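Side-chain contact in Non-structural protein 5 (Modoc virus, PDB 2WA2), which binds S-adenosylmethionine in its methyltransferase domain and probably methylates the cap of the viral RNA, as in related flaviviruses: residues A[247-250]-A[251-255]. The protein carries 4 engineered substitutions. Residues are numbered along the deposited sequence; the frame is centred on the assembly and turned at random.
Sequences SRQL and LKRME
Leu251 and Ser247 meet through an i to i+4 bond of the alpha-helix 239-254, a worked example of side chains brought together one turn apart. Leu251 N donates to Ser247 O at 2.9 Å, and Leu251 CG lies 3.2 Å from Ser247 O because the first torsion (chi1 -69°) sets CG beside the backbone N; the side chain also touches Trp21. Through Trp21 and Lys24 of helix 14-27 and Tyr36 of helix 30-38, this helix packs against the N-terminal helices of the SAM-binding methyltransferase domain. Lys252 N donates to Arg248 O at 3.0 Å, while the lysine chain runs outward. Arg253 N repeats the bond to Gln249 O at 3.0 Å. With CG anti to its own N (chi1 177°), Gln249 runs alongside Arg253, amide and guanidinium planes 33° apart. Gln249 CD sits 3.7 Å above the Arg253 guanidinium plane, offset toward the rim; Gln249 NE2 and Arg253 NH2, both donors, come within 3.1 Å without a hydrogen bond. Arg253 NH1 instead donates to Asn224 OD1, tying the guanidinium to a loop. Met254 N bonds to Leu251 O at 3.0 Å and weakly to Leu250 O at 3.3 Å, an oxygen that also receives a hydrogen bond from Tyr36 OH.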
loop_
_atom_site.group_PDB
_atom_site.type_symbol
_atom_site.label_atom_id
_atom_site.label_comp_id
_atom_site.label_asym_id
_atom_site.label_seq_id
_atom_site.Cartn_x
_atom_site.Cartn_y
_atom_site.Cartn_z
ATOM N N SER A 247 -14.028 -0.791 -8.147
ATOM C CA SER A 247 -14.577 -2.053 -8.719
ATOM C C SER A 247 -15.310 -1.795 -10.040
ATOM O O SER A 247 -15.085 -2.486 -11.024
ATOM C CB SER A 247 -15.486 -2.801 -7.731
ATOM O OG SER A 247 -14.784 -3.139 -6.537
ATOM N N ARG A 248 -16.179 -0.783 -10.065
ATOM C CA ARG A 248 -16.948 -0.497 -11.282
ATOM C C ARG A 248 -16.026 -0.034 -12.416
ATOM O O ARG A 248 -16.184 -0.453 -13.547
ATOM C CB ARG A 248 -18.099 0.483 -10.977
ATOM C CG ARG A 248 -19.140 -0.172 -10.053
ATOM C CD ARG A 248 -20.593 0.287 -10.324
ATOM N NE ARG A 248 -21.531 -0.169 -9.293
ATOM C CZ ARG A 248 -22.404 -1.176 -9.431
ATOM N NH1 ARG A 248 -22.499 -1.868 -10.567
ATOM N NH2 ARG A 248 -23.190 -1.495 -8.411
ATOM N N GLN A 249 -15.018 0.773 -12.102
ATOM C CA GLN A 249 -14.037 1.181 -13.097
ATOM C C GLN A 249 -13.260 0.005 -13.697
ATOM O O GLN A 249 -13.103 -0.078 -14.912
ATOM C CB GLN A 249 -13.068 2.181 -12.479
ATOM C CG GLN A 249 -11.963 2.622 -13.405
ATOM C CD GLN A 249 -10.788 3.183 -12.620
ATOM O OE1 GLN A 249 -10.264 2.538 -11.698
ATOM N NE2 GLN A 249 -10.384 4.381 -12.962
ATOM N N LEU A 250 -12.744 -0.869 -12.829
ATOM C CA LEU A 250 -11.951 -2.014 -13.272
ATOM C C LEU A 250 -12.795 -3.011 -14.064
ATOM O O LEU A 250 -12.301 -3.603 -14.994
ATOM C CB LEU A 250 -11.266 -2.709 -12.087
ATOM C CG LEU A 250 -10.243 -1.852 -11.319
ATOM C CD1 LEU A 250 -9.618 -2.704 -10.249
ATOM C CD2 LEU A 250 -9.178 -1.289 -12.304
ATOM N N LEU A 251 -14.062 -3.177 -13.694
ATOM C CA LEU A 251 -14.989 -4.038 -14.466
ATOM C C LEU A 251 -15.298 -3.477 -15.845
ATOM O O LEU A 251 -15.243 -4.216 -16.822
ATOM C CB LEU A 251 -16.296 -4.265 -13.713
ATOM C CG LEU A 251 -16.147 -5.133 -12.463
ATOM C CD1 LEU A 251 -17.428 -5.071 -11.618
ATOM C CD2 LEU A 251 -15.837 -6.570 -12.870
ATOM N N LYS A 252 -15.627 -2.185 -15.911
ATOM C CA LYS A 252 -15.843 -1.491 -17.202
ATOM C C LYS A 252 -14.610 -1.645 -18.083
ATOM O O LYS A 252 -14.720 -1.881 -19.256
ATOM C CB LYS A 252 -16.137 0.008 -16.987
ATOM C CG LYS A 252 -16.212 0.830 -18.282
ATOM C CD LYS A 252 -16.122 2.357 -18.024
ATOM C CE LYS A 252 -16.726 3.175 -19.197
ATOM N NZ LYS A 252 -18.183 3.558 -18.917
ATOM N N ARG A 253 -13.418 -1.499 -17.515
ATOM C CA ARG A 253 -12.215 -1.652 -18.324
ATOM C C ARG A 253 -12.051 -3.054 -18.897
ATOM O O ARG A 253 -11.367 -3.247 -19.905
ATOM C CB ARG A 253 -10.971 -1.244 -17.547
ATOM C CG ARG A 253 -10.863 0.256 -17.366
ATOM C CD ARG A 253 -9.648 0.647 -16.551
ATOM N NE ARG A 253 -9.620 2.088 -16.332
ATOM C CZ ARG A 253 -8.642 2.718 -15.700
ATOM N NH1 ARG A 253 -7.611 2.040 -15.195
ATOM N NH2 ARG A 253 -8.696 4.031 -15.563
ATOM N N MET A 254 -12.670 -4.035 -18.254
ATOM C CA MET A 254 -12.551 -5.407 -18.725
ATOM C C MET A 254 -13.586 -5.669 -19.836
ATOM O O MET A 254 -13.394 -6.560 -20.653
ATOM C CB MET A 254 -12.657 -6.399 -17.555
ATOM C CG MET A 254 -11.762 -7.634 -17.658
ATOM S SD MET A 254 -12.179 -8.867 -16.398
ATOM C CE MET A 254 -13.270 -7.838 -15.425
ATOM N N GLU A 255 -14.651 -4.864 -19.885
ATOM C CA GLU A 255 -15.697 -4.966 -20.922
ATOM C C GLU A 255 -15.177 -4.661 -22.330
ATOM O O GLU A 255 -14.656 -3.562 -22.581
ATOM C CB GLU A 255 -16.863 -4.013 -20.620
ATOM C CG GLU A 255 -17.649 -4.300 -19.340
ATOM C CD GLU A 255 -18.700 -3.231 -19.038
ATOM O OE1 GLU A 255 -19.066 -2.466 -19.973
ATOM O OE2 GLU A 255 -19.157 -3.133 -17.861
#